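Local coordinates for protein arginase (RocF) (Helicobacter pylori, PDB 4G3H) that probably hydrolyses L-arginine to L-ornithine and urea at a site that binds two manganese ions, at residues M74-E79 / A100-V104; L85-H91 / V277-E281; L113-H118 / L231-I237. All coordinates share one frame; numbering follows the deposited sequence.

Contact 1: M74-E79 / A100-V104; sequences MKEVFE and AFRSV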
loop_
_atom_site.group_PDB
_atom_site.type_symbol
_atom_site.label_atom_id
_atom_site.label_comp_id
_atom_site.label_asym_id
_atom_site.label_seq_id
_atom_site.Cartn_x
_atom_site.Cartn_y
_atom_site.Cartn_z
ATOM N N MET A 74 -1.200 -6.170 -13.327
ATOM C CA MET A 74 -0.246 -5.334 -12.617
ATOM C C MET A 74 1.177 -5.548 -13.135
ATOM O O MET A 74 1.986 -4.620 -13.121
ATOM C CB MET A 74 -0.309 -5.594 -11.106
ATOM C CG MET A 74 -1.592 -5.101 -10.431
ATOM S SD MET A 74 -2.030 -3.379 -10.838
ATOM C CE MET A 74 -0.568 -2.487 -10.247
ATOM N N LYS A 75 1.494 -6.759 -13.586
ATOM C CA LYS A 75 2.831 -7.012 -14.117
ATOM C C LYS A 75 3.013 -6.158 -15.364
ATOM O O LYS A 75 4.083 -5.596 -15.583
ATOM C CB LYS A 75 3.027 -8.488 -14.471
ATOM C CG LYS A 75 3.080 -9.413 -13.274
ATOM C CD LYS A 75 3.587 -10.803 -13.662
ATOM C CE LYS A 75 5.020 -10.741 -14.184
ATOM N NZ LYS A 75 5.592 -12.093 -14.441
ATOM N N GLU A 76 1.964 -6.057 -16.176
ATOM C CA GLU A 76 2.023 -5.237 -17.387
ATOM C C GLU A 76 2.371 -3.803 -17.015
ATOM O O GLU A 76 3.148 -3.142 -17.701
ATOM C CB GLU A 76 0.680 -5.247 -18.120
ATOM C CG GLU A 76 0.315 -6.576 -18.749
ATOM C CD GLU A 76 -0.989 -6.517 -19.534
ATOM O OE1 GLU A 76 -1.374 -7.546 -20.127
ATOM O OE2 GLU A 76 -1.630 -5.444 -19.559
ATOM N N VAL A 77 1.785 -3.320 -15.924
ATOM C CA VAL A 77 2.055 -1.962 -15.469
ATOM C C VAL A 77 3.499 -1.828 -14.987
ATOM O O VAL A 77 4.222 -0.926 -15.406
ATOM C CB VAL A 77 1.103 -1.555 -14.310
ATOM C CG1 VAL A 77 1.556 -0.224 -13.703
ATOM C CG2 VAL A 77 -0.332 -1.449 -14.824
ATOM N N PHE A 78 3.927 -2.739 -14.119
ATOM C CA PHE A 78 5.276 -2.663 -13.574
ATOM C C PHE A 78 6.392 -2.922 -14.582
ATOM O O PHE A 78 7.557 -2.626 -14.312
ATOM C CB PHE A 78 5.413 -3.608 -12.380
ATOM C CG PHE A 78 4.590 -3.199 -11.186
ATOM C CD1 PHE A 78 4.611 -1.881 -10.727
ATOM C CD2 PHE A 78 3.811 -4.133 -10.508
ATOM C CE1 PHE A 78 3.862 -1.497 -9.602
ATOM C CE2 PHE A 78 3.061 -3.760 -9.383
ATOM C CZ PHE A 78 3.088 -2.437 -8.930
ATOM N N GLU A 79 6.040 -3.464 -15.744
ATOM C CA GLU A 79 7.032 -3.738 -16.775
ATOM C C GLU A 79 7.362 -2.493 -17.598
ATOM O O GLU A 79 8.374 -2.456 -18.295
ATOM C CB GLU A 79 6.554 -4.870 -17.686
ATOM C CG GLU A 79 6.645 -6.240 -17.026
ATOM C CD GLU A 79 6.035 -7.346 -17.864
ATOM O OE1 GLU A 79 6.124 -8.522 -17.448
ATOM O OE2 GLU A 79 5.463 -7.043 -18.932
ATOM N N ALA A 100 2.936 -9.034 -8.019
ATOM C CA ALA A 100 3.214 -8.707 -9.414
ATOM C C ALA A 100 4.528 -7.927 -9.472
ATOM O O ALA A 100 5.354 -8.136 -10.362
ATOM C CB ALA A 100 2.086 -7.873 -9.988
ATOM N N PHE A 101 4.709 -7.033 -8.504
ATOM C CA PHE A 101 5.907 -6.209 -8.402
ATOM C C PHE A 101 7.144 -7.102 -8.213
ATOM O O PHE A 101 8.171 -6.905 -8.870
ATOM C CB PHE A 101 5.763 -5.264 -7.208
ATOM C CG PHE A 101 6.836 -4.227 -7.115
ATOM C CD1 PHE A 101 6.850 -3.140 -7.989
ATOM C CD2 PHE A 101 7.817 -4.309 -6.130
ATOM C CE1 PHE A 101 7.819 -2.146 -7.882
ATOM C CE2 PHE A 101 8.793 -3.317 -6.013
ATOM C CZ PHE A 101 8.792 -2.232 -6.893
ATOM N N ARG A 102 7.038 -8.066 -7.300
ATOM C CA ARG A 102 8.123 -9.005 -7.024
ATOM C C ARG A 102 8.387 -9.858 -8.264
ATOM O O ARG A 102 9.533 -10.144 -8.596
ATOM C CB ARG A 102 7.748 -9.936 -5.868
ATOM C CG ARG A 102 7.449 -9.241 -4.557
ATOM C CD ARG A 102 6.887 -10.228 -3.539
ATOM N NE ARG A 102 7.880 -11.216 -3.118
ATOM C CZ ARG A 102 7.626 -12.217 -2.278
ATOM N NH1 ARG A 102 6.407 -12.369 -1.773
ATOM N NH2 ARG A 102 8.595 -13.057 -1.934
ATOM N N SER A 103 7.317 -10.262 -8.939
ATOM C CA SER A 103 7.427 -11.086 -10.133
ATOM C C SER A 103 8.211 -10.387 -11.237
ATOM O O SER A 103 9.056 -11.003 -11.880
ATOM C CB SER A 103 6.035 -11.468 -10.641
ATOM O OG SER A 103 6.132 -12.422 -11.684
ATOM N N VAL A 104 7.928 -9.107 -11.461
ATOM C CA VAL A 104 8.639 -8.343 -12.485
ATOM C C VAL A 104 10.108 -8.122 -12.103
ATOM O O VAL A 104 10.988 -8.141 -12.962
ATOM C CB VAL A 104 7.980 -6.960 -12.720
ATOM C CG1 VAL A 104 8.838 -6.123 -13.661
ATOM C CG2 VAL A 104 6.590 -7.143 -13.314
#
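F78 and F101 meet in a T-shaped stack. The edge of F101 points at the face of F78, with the ring centroids 5.0 Å apart and the planes at 79°. CD1 of F101 sits over the centre of the F78 ring. CB of F101 also reaches that ring, off-centre, in a CH-pi contact. F101 has CG anti to its own backbone N (chi1 -171°), which carries the ring toward F78. Beside the stack, the helices come close where A100 faces the other segment. Its CB lies 3.5 Å from CB of M74, a tight fit. One turn on, V104 CG2 is 3.8 Å from CB of F78 and also touches CG of E79. K75 runs alongside. Its CG passes A100 CB, a bend at chi3 turns the chain, and NZ donates to OG of S103 at 2.8 Å. The same S103 OG is hydrogen-bonded to G166 O, so two groups hold it. The segments cross at -52°, with axes 8.6 Å apart. They belong to helices 59-78 and 94-104, which pack together on the parallel sheet. F78 rests on strand 84-87 and on A276 of strand 274-280, while F101 covers K275 and A276.

Contact 2: L85-H91 / V277-E281; sequences LILSSEH and VEVTE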
loop_
_atom_site.group_PDB
_atom_site.type_symbol
_atom_site.label_atom_id
_atom_site.label_comp_id
_atom_site.label_asym_id
_atom_site.label_seq_id
_atom_site.Cartn_x
_atom_site.Cartn_y
_atom_site.Cartn_z
ATOM N N LEU A 85 1.654 5.293 -9.999
ATOM C CA LEU A 85 0.987 5.764 -8.791
ATOM C C LEU A 85 -0.234 4.852 -8.714
ATOM O O LEU A 85 -1.088 4.866 -9.600
ATOM C CB LEU A 85 0.558 7.226 -8.926
ATOM C CG LEU A 85 -0.301 7.714 -7.757
ATOM C CD1 LEU A 85 0.398 7.450 -6.435
ATOM C CD2 LEU A 85 -0.589 9.187 -7.932
ATOM N N ILE A 86 -0.313 4.057 -7.654
ATOM C CA ILE A 86 -1.397 3.094 -7.512
ATOM C C ILE A 86 -2.426 3.366 -6.413
ATOM O O ILE A 86 -2.101 3.343 -5.227
ATOM C CB ILE A 86 -0.811 1.685 -7.273
ATOM C CG1 ILE A 86 0.228 1.372 -8.352
ATOM C CG2 ILE A 86 -1.924 0.643 -7.283
ATOM C CD1 ILE A 86 1.184 0.287 -7.961
ATOM N N LEU A 87 -3.582 3.608 -6.796
ATOM C CA LEU A 87 -4.708 3.642 -5.978
ATOM C C LEU A 87 -5.416 2.330 -5.802
ATOM O O LEU A 87 -6.203 2.046 -6.449
ATOM C CB LEU A 87 -5.601 4.837 -6.229
ATOM C CG LEU A 87 -5.054 6.115 -6.748
ATOM C CD1 LEU A 87 -5.798 6.946 -7.320
ATOM C CD2 LEU A 87 -4.499 6.756 -5.809
ATOM N N SER A 88 -5.016 1.666 -4.799
ATOM C CA SER A 88 -5.341 0.374 -4.401
ATOM C C SER A 88 -6.735 0.012 -3.903
ATOM O O SER A 88 -7.003 -0.966 -3.833
ATOM C CB SER A 88 -4.243 -0.285 -3.665
ATOM O OG SER A 88 -4.145 0.026 -2.469
ATOM N N SER A 89 -7.433 1.038 -3.485
ATOM C CA SER A 89 -8.665 1.149 -2.891
ATOM C C SER A 89 -8.654 0.639 -1.480
ATOM O O SER A 89 -8.748 1.270 -0.783
ATOM C CB SER A 89 -9.754 0.433 -3.657
ATOM O OG SER A 89 -10.954 0.646 -3.294
ATOM N N GLU A 90 -8.406 -0.575 -1.280
ATOM C CA GLU A 90 -8.266 -1.243 -0.071
ATOM C C GLU A 90 -6.948 -1.890 0.171
ATOM O O GLU A 90 -6.471 -2.374 -0.673
ATOM C CB GLU A 90 -9.484 -2.115 0.218
ATOM C CG GLU A 90 -9.772 -3.176 -0.638
ATOM C CD GLU A 90 -11.068 -3.886 -0.287
ATOM O OE1 GLU A 90 -12.167 -3.416 -0.394
ATOM O OE2 GLU A 90 -10.988 -4.981 0.017
ATOM N N HIS A 91 -6.371 -1.746 1.359
ATOM C CA HIS A 91 -5.056 -2.311 1.574
ATOM C C HIS A 91 -4.888 -3.789 1.273
ATOM O O HIS A 91 -3.798 -4.218 0.911
ATOM C CB HIS A 91 -4.559 -2.020 2.991
ATOM C CG HIS A 91 -3.170 -1.465 3.023
ATOM N ND1 HIS A 91 -2.309 -1.566 1.950
ATOM C CD2 HIS A 91 -2.497 -0.794 3.982
ATOM C CE1 HIS A 91 -1.166 -0.977 2.249
ATOM N NE2 HIS A 91 -1.255 -0.499 3.477
ATOM N N VAL A 277 4.522 3.717 -5.821
ATOM C CA VAL A 277 3.851 4.263 -4.656
ATOM C C VAL A 277 2.376 3.887 -4.702
ATOM O O VAL A 277 1.697 4.061 -5.724
ATOM C CB VAL A 277 3.969 5.790 -4.564
ATOM C CG1 VAL A 277 3.194 6.277 -3.352
ATOM C CG2 VAL A 277 5.444 6.206 -4.448
ATOM N N GLU A 278 1.898 3.359 -3.582
ATOM C CA GLU A 278 0.517 2.943 -3.429
ATOM C C GLU A 278 -0.121 3.783 -2.320
ATOM O O GLU A 278 0.436 3.888 -1.221
ATOM C CB GLU A 278 0.473 1.461 -3.031
ATOM C CG GLU A 278 -0.920 0.884 -2.805
ATOM C CD GLU A 278 -0.902 -0.364 -1.929
ATOM O OE1 GLU A 278 0.169 -0.993 -1.788
ATOM O OE2 GLU A 278 -1.963 -0.726 -1.382
ATOM N N VAL A 279 -1.265 4.399 -2.607
ATOM C CA VAL A 279 -1.977 5.189 -1.596
ATOM C C VAL A 279 -3.331 4.514 -1.514
ATOM O O VAL A 279 -4.000 4.320 -2.527
ATOM C CB VAL A 279 -2.120 6.680 -1.994
ATOM C CG1 VAL A 279 -2.859 7.440 -0.890
ATOM C CG2 VAL A 279 -0.745 7.299 -2.199
ATOM N N THR A 280 -3.740 4.150 -0.308
ATOM C CA THR A 280 -4.971 3.394 -0.152
ATOM C C THR A 280 -5.825 3.774 1.054
ATOM O O THR A 280 -5.429 4.581 1.892
ATOM C CB THR A 280 -4.607 1.895 -0.044
ATOM O OG1 THR A 280 -5.775 1.083 -0.193
ATOM C CG2 THR A 280 -3.964 1.620 1.318
ATOM N N GLU A 281 -7.006 3.165 1.121
ATOM C CA GLU A 281 -7.954 3.370 2.209
ATOM C C GLU A 281 -8.550 4.768 2.313
ATOM O O GLU A 281 -8.641 5.345 3.400
ATOM C CB GLU A 281 -7.315 2.975 3.548
ATOM C CG GLU A 281 -6.956 1.486 3.671
ATOM C CD GLU A 281 -8.169 0.558 3.597
ATOM O OE1 GLU A 281 -9.297 1.014 3.865
ATOM O OE2 GLU A 281 -7.992 -0.638 3.286
HETATM O O HOH W 1 -6.821 3.969 -3.277
#
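S88 OG donates to OE2 of E278 at 2.6 Å. It meets the carboxylate oxygen on its anti side, 21° out of the plane. T280 OG1 lies 3.0 Å from S88 OG and from S89 O; both are weak, and which takes its proton is not settled. S88 holds OG between its backbone N and carbonyl carbon (chi1 80°), which turns the hydroxyl to the glutamate. The other oxygen of E278, OE1, is hydrogen-bonded to Y230 OH, so both ends of this buried carboxylate have a partner. Before these loops, strands 84-87 and 274-280 run parallel as neighbours in the central sheet of the arginase fold. I86 N donates to V277 O at 2.8 Å in a nearly straight bond, and V279 N donates back to I86 O. L85, V277 and V279 share one face of the sheet and pack under helix 293-309; I86 and E278 are on the other, near helix 94-104. Where strand 84-87 gives way to the loop, a water bridges S89 N and V279 O. E281 N donates to S89 O at 3.2 Å from above the carbonyl plane. In return, OE2 of E281 accepts from H91 N at 2.8 Å. T280 lays CG2 over the centre of the H91 imidazole face, 3.6 Å from the centroid, in a CH-pi contact. The H91 ring lies beside the chain E manganese and near D116 and D120, but is probably turned over in the model, so which atom faces the ion is doubtful.

Contact 3: L113-H118 / L231-I237; sequences LYLDAH and LSLDLDI. With MN (manganese (II) ion), chain F; MN (manganese (II) ion), chain E.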
loop_
_atom_site.group_PDB
_atom_site.type_symbol
_atom_site.label_atom_id
_atom_site.label_comp_id
_atom_site.label_asym_id
_atom_site.label_seq_id
_atom_site.Cartn_x
_atom_site.Cartn_y
_atom_site.Cartn_z
ATOM N N LEU A 113 8.322 0.359 2.344
ATOM C CA LEU A 113 8.053 1.467 3.256
ATOM C C LEU A 113 6.552 1.349 3.423
ATOM O O LEU A 113 5.802 1.542 2.464
ATOM C CB LEU A 113 8.428 2.809 2.621
ATOM C CG LEU A 113 9.924 2.995 2.334
ATOM C CD1 LEU A 113 10.158 4.270 1.538
ATOM C CD2 LEU A 113 10.701 3.023 3.650
ATOM N N TYR A 114 6.125 1.005 4.635
ATOM C CA TYR A 114 4.709 0.792 4.925
ATOM C C TYR A 114 4.186 1.800 5.948
ATOM O O TYR A 114 4.452 1.667 7.141
ATOM C CB TYR A 114 4.533 -0.637 5.468
ATOM C CG TYR A 114 3.183 -1.274 5.220
ATOM C CD1 TYR A 114 2.876 -1.835 3.981
ATOM C CD2 TYR A 114 2.228 -1.347 6.230
ATOM C CE1 TYR A 114 1.662 -2.457 3.751
ATOM C CE2 TYR A 114 0.992 -1.973 6.009
ATOM C CZ TYR A 114 0.722 -2.529 4.763
ATOM O OH TYR A 114 -0.472 -3.171 4.525
ATOM N N LEU A 115 3.445 2.800 5.481
ATOM C CA LEU A 115 2.889 3.827 6.361
ATOM C C LEU A 115 1.467 3.413 6.669
ATOM O O LEU A 115 0.612 3.403 5.781
ATOM C CB LEU A 115 2.924 5.192 5.670
ATOM C CG LEU A 115 4.330 5.779 5.499
ATOM C CD1 LEU A 115 5.129 4.925 4.520
ATOM C CD2 LEU A 115 4.222 7.224 4.992
ATOM N N ASP A 116 1.204 3.099 7.936
ATOM C CA ASP A 116 -0.105 2.574 8.298
ATOM C C ASP A 116 -0.296 2.585 9.815
ATOM O O ASP A 116 0.675 2.555 10.575
ATOM C CB ASP A 116 -0.155 1.129 7.791
ATOM C CG ASP A 116 -1.550 0.565 7.693
ATOM O OD1 ASP A 116 -2.379 0.764 8.601
ATOM O OD2 ASP A 116 -1.806 -0.119 6.692
ATOM N N ALA A 117 -1.549 2.629 10.253
ATOM C CA ALA A 117 -1.842 2.593 11.675
ATOM C C ALA A 117 -1.790 1.124 12.095
ATOM O O ALA A 117 -1.670 0.816 13.281
ATOM C CB ALA A 117 -3.233 3.165 11.949
ATOM N N HIS A 118 -1.869 0.230 11.105
ATOM C CA HIS A 118 -1.860 -1.217 11.346
ATOM C C HIS A 118 -0.675 -1.953 10.721
ATOM O O HIS A 118 -0.061 -1.473 9.771
ATOM C CB HIS A 118 -3.155 -1.848 10.812
ATOM C CG HIS A 118 -4.393 -1.089 11.175
ATOM N ND1 HIS A 118 -4.928 -0.112 10.367
ATOM C CD2 HIS A 118 -5.176 -1.134 12.280
ATOM C CE1 HIS A 118 -5.987 0.415 10.956
ATOM N NE2 HIS A 118 -6.158 -0.187 12.119
ATOM N N LEU A 231 6.693 1.807 -1.869
ATOM C CA LEU A 231 6.079 2.565 -0.776
ATOM C C LEU A 231 4.565 2.362 -0.758
ATOM O O LEU A 231 3.875 2.587 -1.759
ATOM C CB LEU A 231 6.390 4.067 -0.877
ATOM C CG LEU A 231 5.959 4.822 0.398
ATOM C CD1 LEU A 231 6.899 5.986 0.667
ATOM C CD2 LEU A 231 4.508 5.302 0.279
ATOM N N SER A 232 4.055 1.928 0.389
ATOM C CA SER A 232 2.627 1.701 0.541
ATOM C C SER A 232 2.096 2.606 1.645
ATOM O O SER A 232 2.476 2.472 2.806
ATOM C CB SER A 232 2.358 0.236 0.883
ATOM O OG SER A 232 0.978 -0.052 0.785
ATOM N N LEU A 233 1.211 3.523 1.271
ATOM C CA LEU A 233 0.646 4.474 2.218
ATOM C C LEU A 233 -0.838 4.270 2.493
ATOM O O LEU A 233 -1.669 4.358 1.582
ATOM C CB LEU A 233 0.861 5.916 1.715
ATOM C CG LEU A 233 -0.010 7.015 2.367
ATOM C CD1 LEU A 233 0.264 7.080 3.866
ATOM C CD2 LEU A 233 0.257 8.361 1.723
ATOM N N ASP A 234 -1.154 4.022 3.763
ATOM C CA ASP A 234 -2.530 3.846 4.225
ATOM C C ASP A 234 -2.865 5.149 4.958
ATOM O O ASP A 234 -2.221 5.489 5.947
ATOM C CB ASP A 234 -2.623 2.666 5.199
ATOM C CG ASP A 234 -4.049 2.398 5.666
ATOM O OD1 ASP A 234 -4.865 3.351 5.771
ATOM O OD2 ASP A 234 -4.354 1.222 5.942
ATOM N N LEU A 235 -3.875 5.866 4.485
ATOM C CA LEU A 235 -4.244 7.142 5.078
ATOM C C LEU A 235 -4.607 7.106 6.567
ATOM O O LEU A 235 -4.584 8.139 7.237
ATOM C CB LEU A 235 -5.384 7.774 4.271
ATOM C CG LEU A 235 -5.040 8.115 2.809
ATOM C CD1 LEU A 235 -6.313 8.457 2.046
ATOM C CD2 LEU A 235 -4.046 9.275 2.756
ATOM N N ASP A 236 -4.935 5.934 7.098
ATOM C CA ASP A 236 -5.283 5.883 8.509
ATOM C C ASP A 236 -4.060 6.066 9.411
ATOM O O ASP A 236 -4.161 5.947 10.633
ATOM C CB ASP A 236 -6.030 4.585 8.863
ATOM C CG ASP A 236 -5.190 3.336 8.672
ATOM O OD1 ASP A 236 -3.943 3.419 8.672
ATOM O OD2 ASP A 236 -5.793 2.256 8.540
ATOM N N ILE A 237 -2.904 6.357 8.812
ATOM C CA ILE A 237 -1.714 6.591 9.616
ATOM C C ILE A 237 -1.946 7.941 10.287
ATOM O O ILE A 237 -1.403 8.228 11.358
ATOM C CB ILE A 237 -0.427 6.634 8.760
ATOM C CG1 ILE A 237 0.786 6.882 9.668
ATOM C CG2 ILE A 237 -0.536 7.701 7.697
ATOM C CD1 ILE A 237 2.137 6.780 8.968
HETATM MN MN MN F . -4.573 0.581 8.172
HETATM MN MN MN E . -3.497 -1.102 6.032
#
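The two-manganese site of arginase forms here, at the C-terminal ends of two parallel strands, 110-115 and 228-234. D116 spans both ions: OD1 binds the chain F manganese at 2.2 Å and OD2 the chain E manganese at 2.1 Å. D234 bridges with a single atom, its OD2, 2.3 Å from the first ion and 2.5 Å from the second. ND1 of H118 and OD2 of D236 complete the protein ligands of the chain F ion. D120 supplies a further ligand to the other. The imidazole of H118 has D236 OD2 at its edge, with ring and carboxylate planes 69° apart; its NE2 is hydrogen-bonded to E250 OE2. Two Asx turns shape the loops. D116 OD1 accepts from H118 N, and D234 OD1 accepts from D236 N. Across the contact, A117 N donates to D236 OD1 at 3.0 Å, on the syn side but well out of the carboxylate plane. A chi1 of 64° swings the D236 carboxylate back over its own backbone, toward the ion and A117. This site at the strand ends of a parallel sheet is the hallmark of the arginase fold, and D234 and D236 form its DxD pattern. Behind it, S232 N donates to L113 O, L115 N to S232 O, and D234 N to L115 O at 2.8 Å. L113, L115, L231 and L233 line one face; CB of L115 is 3.7 Å from CD1 of both L233 and I237. On the other face, Y114 packs beside S232 CB, and its OH is hydrogen-bonded to D120 OD2.

From the N terminus, helix 59-78 leads into strand 84-87, and helix 94-104 follows. Contact 1 closes this short loop by pairing the two helices. Contact 2 starts within it, on strand 84-87, and closes much later on strand 274-280, so contacts 1 and 2 cross along the chain. Contact 3 opens after contact 1 has closed. It joins strands 110-115 and 228-234, and falls wholly within the long span of contact 2. Contacts 1 and 2 touch where F78 and M74 pack on I86. Contacts 2 and 3 share the sheet: E278 probably hydrogen-bonds L231 and L233 through the backbone, and the H91 ring lies beside D116.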